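PDB 4NH0: cell divisionFtsK/SpoIIIE from Thermomonospora curvata, which works as a multi-domain ATPase, possibly the translocase subunit, of the type VII (ESX) secretion system, which exports proteins including EsxA and EsxB. Local coordinates for residues Q690-D695 and T896-R901; F769-N774 and H802-S807; S918-P923 and D937-P942; E1097-G1102 and V1131-G1136. One frame throughout, in Å; residues are numbered along the deposited sequence.

Contact 1: Q690-D695 and T896-R901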
# COMPACT_ATOMS: atom_id res chain seq x y z
N GLN A 690 -4.87 -11.34 -11.86
CA GLN A 690 -3.71 -12.17 -11.56
C GLN A 690 -2.61 -11.33 -10.92
O GLN A 690 -2.45 -10.16 -11.26
CB GLN A 690 -3.18 -12.85 -12.83
CG GLN A 690 -4.11 -13.91 -13.41
CD GLN A 690 -5.14 -13.32 -14.35
OE1 GLN A 690 -4.85 -12.40 -15.10
NE2 GLN A 690 -6.35 -13.86 -14.31
N PHE A 691 -1.87 -11.92 -10.00
CA PHE A 691 -0.83 -11.20 -9.28
C PHE A 691 0.53 -11.88 -9.39
O PHE A 691 0.64 -13.09 -9.20
CB PHE A 691 -1.20 -11.04 -7.80
CG PHE A 691 -2.50 -10.33 -7.59
CD1 PHE A 691 -3.70 -11.02 -7.54
CD2 PHE A 691 -2.53 -8.95 -7.42
CE1 PHE A 691 -4.89 -10.36 -7.34
CE2 PHE A 691 -3.72 -8.29 -7.22
CZ PHE A 691 -4.90 -8.99 -7.18
N TYR A 692 1.55 -11.10 -9.71
CA TYR A 692 2.91 -11.61 -9.80
C TYR A 692 3.84 -10.69 -9.00
O TYR A 692 4.03 -9.53 -9.35
CB TYR A 692 3.35 -11.71 -11.26
CG TYR A 692 2.46 -12.63 -12.06
CD1 TYR A 692 1.32 -12.16 -12.70
CD2 TYR A 692 2.75 -13.99 -12.16
CE1 TYR A 692 0.50 -13.00 -13.42
CE2 TYR A 692 1.93 -14.84 -12.88
CZ TYR A 692 0.81 -14.34 -13.51
OH TYR A 692 0.00 -15.18 -14.23
N CYS A 693 4.42 -11.24 -7.94
CA CYS A 693 5.06 -10.41 -6.92
C CYS A 693 6.58 -10.53 -6.88
O CYS A 693 7.14 -11.60 -7.12
CB CYS A 693 4.49 -10.76 -5.55
SG CYS A 693 2.69 -10.80 -5.48
N LEU A 694 7.22 -9.41 -6.58
CA LEU A 694 8.65 -9.37 -6.32
C LEU A 694 8.86 -8.90 -4.89
O LEU A 694 8.98 -7.70 -4.64
CB LEU A 694 9.36 -8.43 -7.31
CG LEU A 694 9.86 -9.00 -8.64
CD1 LEU A 694 8.77 -9.73 -9.39
CD2 LEU A 694 10.43 -7.88 -9.50
N ASP A 695 8.89 -9.83 -3.95
CA ASP A 695 8.94 -9.47 -2.54
C ASP A 695 10.32 -8.96 -2.15
O ASP A 695 11.21 -9.73 -1.82
CB ASP A 695 8.55 -10.65 -1.66
CG ASP A 695 8.08 -10.22 -0.29
OD1 ASP A 695 8.51 -9.15 0.19
OD2 ASP A 695 7.27 -10.95 0.32
N THR A 896 -6.65 -21.75 -12.06
CA THR A 896 -5.95 -20.78 -11.22
C THR A 896 -5.19 -19.77 -12.06
O THR A 896 -5.34 -19.73 -13.28
CB THR A 896 -4.97 -21.48 -10.27
OG1 THR A 896 -3.96 -22.16 -11.03
CG2 THR A 896 -5.69 -22.49 -9.40
N ALA A 897 -4.38 -18.95 -11.41
CA ALA A 897 -3.57 -17.96 -12.10
C ALA A 897 -2.41 -18.64 -12.82
O ALA A 897 -1.73 -19.49 -12.25
CB ALA A 897 -3.05 -16.92 -11.13
N PRO A 898 -2.19 -18.27 -14.09
CA PRO A 898 -1.12 -18.85 -14.91
C PRO A 898 0.25 -18.62 -14.28
O PRO A 898 0.57 -17.50 -13.90
CB PRO A 898 -1.24 -18.09 -16.24
CG PRO A 898 -2.65 -17.61 -16.27
CD PRO A 898 -2.99 -17.30 -14.85
N PRO A 899 1.06 -19.69 -14.17
CA PRO A 899 2.37 -19.59 -13.53
C PRO A 899 3.39 -18.91 -14.43
O PRO A 899 3.17 -18.79 -15.63
CB PRO A 899 2.74 -21.06 -13.30
CG PRO A 899 2.10 -21.76 -14.44
CD PRO A 899 0.79 -21.04 -14.68
N VAL A 900 4.49 -18.45 -13.84
CA VAL A 900 5.59 -17.90 -14.61
C VAL A 900 6.48 -19.02 -15.11
O VAL A 900 7.16 -19.67 -14.32
CB VAL A 900 6.42 -16.89 -13.80
CG1 VAL A 900 7.66 -16.49 -14.56
CG2 VAL A 900 5.58 -15.67 -13.46
N ARG A 901 6.46 -19.25 -16.41
CA ARG A 901 7.30 -20.29 -17.01
C ARG A 901 8.74 -19.83 -17.05
O ARG A 901 9.02 -18.66 -17.31
CB ARG A 901 6.80 -20.63 -18.41
CG ARG A 901 6.57 -19.42 -19.29
CD ARG A 901 5.57 -19.71 -20.39
NE ARG A 901 5.27 -18.51 -21.17
CZ ARG A 901 5.78 -18.26 -22.38
NH1 ARG A 901 6.59 -19.14 -22.95
NH2 ARG A 901 5.46 -17.14 -23.01
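Strand 689-694, part of the P-loop NTPase sheet of the second FtsK domain, turns Q690 and Y692 toward A897, P898 and V900. These three lie in the irregular loop that runs from helix 877-891 to strand 907-908. Y692 makes the one hydrogen bond across the contact. Its CG stands anti to its own carbonyl carbon (chi1 -60°), and its hydroxyl reaches the loop. OH donates to P898 O, which lies at the ring edge, in the ring plane. Y692 OH to P898 O is modelled at 2.4 Å, too short to be trusted as a length. V900 packs CG2 obliquely on the same ring, 3.5 Å from Y692 CD2. Q690 adds an aliphatic contact: Q690 CG lies 3.8 Å from P898 CD and 3.9 Å from A897 CB. The Q690 and P898 side chains cross at about a right angle. The Q690 amide binds elsewhere, NE2 to P686 O and OE1 to G766 N. The contact is buried. Y692 also packs on T725 of helix 719-742, V900 on R724 of that helix and on S712 of strand 710-714, and P898 on F765, while strand 767-772 pairs with strand 689-694 in the sheet.

Contact 2: F769-N774 and H802-S807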
# COMPACT_ATOMS: atom_id res chain seq x y z
N PHE A 769 -1.44 -7.87 -12.38
CA PHE A 769 -0.82 -6.94 -11.45
C PHE A 769 0.60 -7.37 -11.10
O PHE A 769 0.82 -8.44 -10.55
CB PHE A 769 -1.65 -6.82 -10.17
CG PHE A 769 -3.01 -6.21 -10.39
CD1 PHE A 769 -4.08 -6.99 -10.77
CD2 PHE A 769 -3.21 -4.86 -10.19
CE1 PHE A 769 -5.33 -6.43 -10.97
CE2 PHE A 769 -4.45 -4.29 -10.39
CZ PHE A 769 -5.51 -5.08 -10.78
N LEU A 770 1.57 -6.52 -11.44
CA LEU A 770 2.96 -6.77 -11.10
C LEU A 770 3.33 -6.03 -9.82
O LEU A 770 3.38 -4.80 -9.80
CB LEU A 770 3.88 -6.34 -12.25
CG LEU A 770 5.38 -6.49 -12.00
CD1 LEU A 770 5.75 -7.94 -11.79
CD2 LEU A 770 6.17 -5.89 -13.15
N VAL A 771 3.59 -6.78 -8.76
CA VAL A 771 3.85 -6.18 -7.45
C VAL A 771 5.33 -6.21 -7.09
O VAL A 771 5.97 -7.26 -7.13
CB VAL A 771 3.05 -6.90 -6.35
CG1 VAL A 771 3.22 -6.18 -5.02
CG2 VAL A 771 1.58 -6.98 -6.72
N VAL A 772 5.86 -5.05 -6.73
CA VAL A 772 7.23 -4.94 -6.24
C VAL A 772 7.22 -4.30 -4.85
O VAL A 772 6.71 -3.19 -4.68
CB VAL A 772 8.11 -4.11 -7.19
CG1 VAL A 772 9.51 -3.97 -6.62
CG2 VAL A 772 8.15 -4.76 -8.56
N ASP A 773 7.77 -5.01 -3.87
CA ASP A 773 7.68 -4.57 -2.48
C ASP A 773 8.64 -3.42 -2.17
O ASP A 773 8.26 -2.45 -1.53
CB ASP A 773 7.94 -5.75 -1.55
CG ASP A 773 7.27 -5.58 -0.20
OD1 ASP A 773 6.94 -4.44 0.17
OD2 ASP A 773 7.08 -6.60 0.50
N ASN A 774 9.89 -3.54 -2.61
CA ASN A 774 10.87 -2.48 -2.41
C ASN A 774 11.52 -2.09 -3.72
O ASN A 774 12.45 -2.74 -4.18
CB ASN A 774 11.93 -2.92 -1.40
CG ASN A 774 12.75 -1.77 -0.86
OD1 ASN A 774 12.92 -0.74 -1.51
ND2 ASN A 774 13.27 -1.95 0.35
N HIS A 802 -1.19 -3.75 -14.85
CA HIS A 802 -1.01 -2.78 -13.78
C HIS A 802 0.29 -3.03 -13.03
O HIS A 802 0.72 -4.17 -12.89
CB HIS A 802 -2.18 -2.84 -12.79
CG HIS A 802 -3.53 -2.81 -13.44
ND1 HIS A 802 -4.36 -1.71 -13.38
CD2 HIS A 802 -4.20 -3.75 -14.15
CE1 HIS A 802 -5.48 -1.97 -14.03
NE2 HIS A 802 -5.41 -3.20 -14.50
N VAL A 803 0.92 -1.96 -12.57
CA VAL A 803 2.06 -2.09 -11.67
C VAL A 803 1.67 -1.62 -10.28
O VAL A 803 0.97 -0.63 -10.11
CB VAL A 803 3.28 -1.28 -12.17
CG1 VAL A 803 3.81 -1.87 -13.47
CG2 VAL A 803 2.94 0.19 -12.35
N VAL A 804 2.10 -2.38 -9.27
CA VAL A 804 1.88 -2.00 -7.89
C VAL A 804 3.24 -1.93 -7.19
O VAL A 804 3.76 -2.93 -6.73
CB VAL A 804 0.96 -2.99 -7.15
CG1 VAL A 804 0.74 -2.54 -5.72
CG2 VAL A 804 -0.36 -3.12 -7.88
N LEU A 805 3.80 -0.72 -7.15
CA LEU A 805 5.16 -0.54 -6.68
C LEU A 805 5.21 0.12 -5.31
O LEU A 805 4.42 1.02 -5.02
CB LEU A 805 5.95 0.29 -7.68
CG LEU A 805 5.83 -0.19 -9.13
CD1 LEU A 805 6.52 0.78 -10.07
CD2 LEU A 805 6.41 -1.58 -9.28
N SER A 806 6.14 -0.33 -4.47
CA SER A 806 6.31 0.25 -3.15
C SER A 806 7.78 0.51 -2.85
O SER A 806 8.66 -0.22 -3.31
CB SER A 806 5.72 -0.67 -2.08
OG SER A 806 6.02 -0.19 -0.78
N SER A 807 8.04 1.56 -2.08
CA SER A 807 9.40 1.91 -1.69
C SER A 807 9.38 2.73 -0.40
O SER A 807 8.32 2.93 0.19
CB SER A 807 10.09 2.70 -2.80
OG SER A 807 11.43 3.01 -2.45
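Strands 769-772 and 802-807 run parallel, 13° apart in direction, their axes 4.6 Å apart at closest approach. D773 and N774 continue past the end of the first strand. Pairing runs in step from F769 with H802 to V772 with L805. Four backbone bonds hold it: L770 N to H802 O, V804 N to L770 O (2.8 Å), V772 N to V804 O, and S806 N to V772 O, which is more bent (137° at the hydrogen).

F769 and H802 point the same way and form an offset stack, centroids 4.5 Å apart and planes at 16°. F769 CE2 sits over the imidazole face toward its rim, 3.5 Å from H802 CG. V804 CG2 lies at the edge of the F769 ring, 4.1 Å from F769 CD2. On the opposite sheet face V772 CG2 meets L805 CD2 obliquely at 3.7 Å. The H802 nitrogens are bonded outside, NE2 to D767 OD2 and ND1 to G657 O.

The hydrophobic run ending in D773 is consistent with a Walker B strand: the D773 side chain is about 4 Å from the bound magnesium ion, and the side chain of S806 comes within about 3 Å of that of K669 in the ATP site. Helix 669-683 packs on the V804 face through L673, helix 784-795 on L770 and V772 through I789, and strand 689-694 pairs with the far side of strand 767-772.

Contact 3: S918-P923 and D937-P942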
# COMPACT_ATOMS: atom_id res chain seq x y z
N SER A 918 13.57 -24.97 -39.55
CA SER A 918 14.56 -23.92 -39.40
C SER A 918 15.33 -23.64 -40.68
O SER A 918 15.69 -22.50 -40.96
CB SER A 918 15.54 -24.28 -38.28
OG SER A 918 16.37 -25.36 -38.67
N GLY A 919 15.59 -24.69 -41.45
CA GLY A 919 16.42 -24.58 -42.63
C GLY A 919 17.86 -24.86 -42.27
O GLY A 919 18.13 -25.67 -41.38
N THR A 920 18.80 -24.20 -42.94
CA THR A 920 20.22 -24.40 -42.68
C THR A 920 20.64 -23.90 -41.30
O THR A 920 21.71 -24.22 -40.81
CB THR A 920 21.09 -23.72 -43.75
OG1 THR A 920 20.62 -22.38 -43.95
CG2 THR A 920 21.01 -24.47 -45.06
N ARG A 921 19.78 -23.10 -40.68
CA ARG A 921 20.03 -22.61 -39.33
C ARG A 921 19.90 -23.75 -38.33
O ARG A 921 19.07 -24.65 -38.50
CB ARG A 921 19.06 -21.49 -38.98
CG ARG A 921 19.00 -20.40 -40.03
CD ARG A 921 17.59 -19.86 -40.16
NE ARG A 921 17.13 -19.23 -38.93
CZ ARG A 921 15.87 -18.93 -38.68
NH1 ARG A 921 14.93 -19.21 -39.58
NH2 ARG A 921 15.53 -18.35 -37.54
N ILE A 922 20.72 -23.71 -37.28
CA ILE A 922 20.73 -24.78 -36.28
C ILE A 922 20.39 -24.25 -34.90
O ILE A 922 21.19 -23.54 -34.29
CB ILE A 922 22.10 -25.48 -36.23
CG1 ILE A 922 22.57 -25.86 -37.63
CG2 ILE A 922 22.03 -26.70 -35.33
CD1 ILE A 922 23.96 -26.43 -37.67
N PRO A 923 19.20 -24.59 -34.39
CA PRO A 923 18.81 -24.20 -33.03
C PRO A 923 19.65 -24.94 -31.99
O PRO A 923 19.89 -26.13 -32.13
CB PRO A 923 17.34 -24.62 -32.95
CG PRO A 923 17.22 -25.73 -33.93
CD PRO A 923 18.14 -25.37 -35.06
N ASP A 937 23.77 -19.74 -37.57
CA ASP A 937 23.74 -19.76 -39.03
C ASP A 937 25.14 -19.66 -39.61
O ASP A 937 25.72 -18.58 -39.67
CB ASP A 937 22.86 -18.63 -39.56
CG ASP A 937 22.70 -18.67 -41.06
OD1 ASP A 937 22.18 -17.68 -41.63
OD2 ASP A 937 23.08 -19.68 -41.67
N PHE A 938 25.68 -20.79 -40.04
CA PHE A 938 27.05 -20.86 -40.54
C PHE A 938 27.20 -20.31 -41.95
O PHE A 938 28.25 -20.48 -42.58
CB PHE A 938 27.56 -22.30 -40.49
CG PHE A 938 27.78 -22.83 -39.10
CD1 PHE A 938 28.78 -22.31 -38.31
CD2 PHE A 938 26.99 -23.85 -38.60
CE1 PHE A 938 28.99 -22.78 -37.03
CE2 PHE A 938 27.20 -24.33 -37.32
CZ PHE A 938 28.20 -23.80 -36.54
N ASN A 939 26.17 -19.65 -42.45
CA ASN A 939 26.25 -18.98 -43.74
C ASN A 939 26.54 -17.50 -43.55
O ASN A 939 26.92 -16.80 -44.49
CB ASN A 939 24.96 -19.16 -44.54
CG ASN A 939 24.78 -20.58 -45.04
OD1 ASN A 939 25.76 -21.30 -45.26
ND2 ASN A 939 23.53 -20.99 -45.23
N THR A 940 26.36 -17.03 -42.32
CA THR A 940 26.61 -15.64 -41.98
C THR A 940 27.93 -15.50 -41.21
O THR A 940 28.81 -14.74 -41.60
CB THR A 940 25.47 -15.05 -41.14
OG1 THR A 940 25.24 -15.88 -39.99
CG2 THR A 940 24.19 -14.98 -41.96
N ASP A 941 28.05 -16.25 -40.12
CA ASP A 941 29.28 -16.28 -39.34
C ASP A 941 29.82 -17.70 -39.27
O ASP A 941 29.16 -18.60 -38.75
CB ASP A 941 29.04 -15.72 -37.93
CG ASP A 941 28.67 -14.25 -37.94
OD1 ASP A 941 29.08 -13.54 -38.88
OD2 ASP A 941 27.98 -13.80 -37.00
N PRO A 942 31.03 -17.91 -39.80
CA PRO A 942 31.62 -19.23 -40.02
C PRO A 942 32.04 -19.99 -38.76
O PRO A 942 32.10 -21.22 -38.80
CB PRO A 942 32.84 -18.92 -40.89
CG PRO A 942 33.21 -17.54 -40.53
CD PRO A 942 31.92 -16.83 -40.27
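I922 and F938 meet obliquely, the tip of the aliphatic chain against the rim of the ring. I922 CD1 lies in the ring plane, 3.9 Å from F938 CE2. CG1 of I922 is anti to its carbonyl carbon (chi1 -49°), and with chi2 anti (175°) CD1 lies at the ring edge. F938 also stands edge-to-face with F1041, while I922 packs on I965 of helix 954-968.

T920 and N939 approach at about a right angle. T920 OG1 is 3.5 Å from N939 ND2, but the angle is poor and no hydrogen bond forms. R921 passes its aliphatic part by the D937 carboxylate, with R921 CG 4.2 Å from D937 CG. The charged ends stay apart, R921 NE being 5.9 Å from D937 OD1. The R921 guanidinium makes a cation-pi contact with Y935.

The loop of D937 is fixed from within. N939 N donates to D937 OD2 from above the carboxylate plane at 3.2 Å, an Asx turn. D937 O accepts both T940 OG1 (2.8 Å) and T940 N (3.1 Å). On the other segment S918 OG donates to R921 O at 2.8 Å.

No hydrogen bond joins the two segments directly. They meet through one apolar contact, I922 with F938, and through two pairs of polar residues, T920 with N939 and R921 with D937, that lie close without bonding. The opposite charges of R921 and D937 may still attract weakly.

Contact 4: E1097-G1102 and V1131-G1136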
# COMPACT_ATOMS: atom_id res chain seq x y z
N GLU A 1097 38.23 -11.92 -32.47
CA GLU A 1097 38.43 -10.65 -33.15
C GLU A 1097 37.45 -10.47 -34.31
O GLU A 1097 36.97 -9.37 -34.55
CB GLU A 1097 39.87 -10.54 -33.67
CG GLU A 1097 40.23 -9.16 -34.18
CD GLU A 1097 41.65 -9.08 -34.70
OE1 GLU A 1097 42.36 -10.11 -34.65
OE2 GLU A 1097 42.06 -8.00 -35.17
N MET A 1098 37.14 -11.56 -35.00
CA MET A 1098 36.24 -11.50 -36.14
C MET A 1098 34.78 -11.65 -35.71
O MET A 1098 33.91 -11.97 -36.52
CB MET A 1098 36.60 -12.56 -37.18
CG MET A 1098 36.56 -13.99 -36.69
SD MET A 1098 37.35 -15.10 -37.87
CE MET A 1098 36.56 -14.59 -39.39
N ALA A 1099 34.54 -11.43 -34.42
CA ALA A 1099 33.19 -11.38 -33.86
C ALA A 1099 32.37 -12.63 -34.12
O ALA A 1099 31.21 -12.56 -34.52
CB ALA A 1099 32.45 -10.16 -34.39
N SER A 1100 32.97 -13.79 -33.88
CA SER A 1100 32.26 -15.06 -34.02
C SER A 1100 31.28 -15.24 -32.88
O SER A 1100 31.53 -14.77 -31.77
CB SER A 1100 33.25 -16.23 -34.06
OG SER A 1100 34.03 -16.19 -35.24
N PRO A 1101 30.14 -15.90 -33.15
CA PRO A 1101 29.17 -16.22 -32.10
C PRO A 1101 29.79 -17.08 -31.02
O PRO A 1101 30.59 -17.97 -31.33
CB PRO A 1101 28.08 -16.98 -32.86
CG PRO A 1101 28.21 -16.53 -34.27
CD PRO A 1101 29.67 -16.32 -34.48
N GLY A 1102 29.45 -16.83 -29.77
CA GLY A 1102 30.06 -17.55 -28.67
C GLY A 1102 29.12 -17.86 -27.53
O GLY A 1102 28.02 -17.32 -27.45
N VAL A 1131 26.62 -15.03 -26.86
CA VAL A 1131 27.12 -13.75 -27.36
C VAL A 1131 27.17 -13.74 -28.88
O VAL A 1131 27.85 -14.55 -29.50
CB VAL A 1131 28.52 -13.43 -26.81
CG1 VAL A 1131 29.08 -12.20 -27.49
CG2 VAL A 1131 28.46 -13.23 -25.30
N GLU A 1132 26.43 -12.81 -29.47
CA GLU A 1132 26.39 -12.64 -30.91
C GLU A 1132 26.64 -11.17 -31.22
O GLU A 1132 26.36 -10.31 -30.38
CB GLU A 1132 25.04 -13.10 -31.47
CG GLU A 1132 24.95 -13.12 -32.99
CD GLU A 1132 23.52 -12.96 -33.47
OE1 GLU A 1132 22.59 -13.24 -32.68
OE2 GLU A 1132 23.33 -12.55 -34.63
N ARG A 1133 27.19 -10.88 -32.39
CA ARG A 1133 27.47 -9.50 -32.79
C ARG A 1133 26.21 -8.66 -32.72
O ARG A 1133 26.22 -7.54 -32.21
CB ARG A 1133 28.07 -9.45 -34.20
CG ARG A 1133 28.41 -8.04 -34.67
CD ARG A 1133 29.35 -8.07 -35.86
NE ARG A 1133 28.76 -8.73 -37.02
CZ ARG A 1133 27.92 -8.14 -37.86
NH1 ARG A 1133 27.57 -6.88 -37.67
NH2 ARG A 1133 27.44 -8.81 -38.90
N ARG A 1134 25.12 -9.20 -33.24
CA ARG A 1134 23.82 -8.57 -33.09
C ARG A 1134 23.14 -9.20 -31.89
O ARG A 1134 23.50 -10.31 -31.49
CB ARG A 1134 22.99 -8.72 -34.36
CG ARG A 1134 23.84 -9.01 -35.59
CD ARG A 1134 23.20 -8.49 -36.86
NE ARG A 1134 23.90 -8.97 -38.05
CZ ARG A 1134 23.84 -8.37 -39.24
NH1 ARG A 1134 23.12 -7.27 -39.39
NH2 ARG A 1134 24.51 -8.88 -40.26
N SER A 1135 22.18 -8.48 -31.31
CA SER A 1135 21.49 -8.89 -30.08
C SER A 1135 22.41 -8.96 -28.87
O SER A 1135 21.95 -9.04 -27.73
CB SER A 1135 20.79 -10.25 -30.28
OG SER A 1135 21.73 -11.31 -30.35
N GLY A 1136 23.72 -8.91 -29.10
CA GLY A 1136 24.70 -8.86 -28.03
C GLY A 1136 24.73 -10.07 -27.12
O GLY A 1136 24.72 -11.21 -27.58
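V1131 N donates to G1102 O at 2.7 Å, nearly straight at 169°. The return bond runs from G1102 N to V1131 O at 2.8 Å, with the donor in the carbonyl plane. Together they make G1102 and V1131 an antiparallel hydrogen-bonded pair. P1101 CA approaches V1131 O as well, at 3.4 Å, in a CA-H...O contact. One carbonyl oxygen thus meets both an N-H and a C-H of the neighbouring segment.

Side chains add little. A1099 has left-handed helical backbone angles (57°/47°), with its methyl toward the other segment. A1099 CB touches the aliphatic part of R1133, 4.0 Å from R1133 CD. The R1133 chain bends beyond this point, at chi3. Past V1131 the chain turns back: E1132 N donates to G1136 O at 3.0 Å, at the mouth of the turn between strands 1127-1132 and 1136-1144.

On the other side P1101 bonds through its backbone to L945 of strand 944-947, and its ring packs on D941. Strand 1102-1104 thus leaves the parallel P-loop NTPase core of the third FtsK domain beside strand 944-947 and pairs antiparallel with the beta hairpin 1127-1144.

Going from the N terminus, contact 1 opens first, at strand 689-694. Contact 2 is nested in its loop: 769-774 and 802-807 pair before the chain returns at 896-901 to close contact 1. The two touch, since strands 689-694 and 767-772 are sheet neighbours. Contact 1 packs the loop after helix 877-891 on the second domain's sheet, consistent with the linker between FtsK 2 and FtsK 3 binding FtsK 2. The chain goes on into the third FtsK domain's sheet. Contact 3 closes a short loop around strands 922-927 and 933-936. Contact 4 follows in series and closes a longer loop. Contacts 3 and 4 touch and both reach that sheet. No contacts cross.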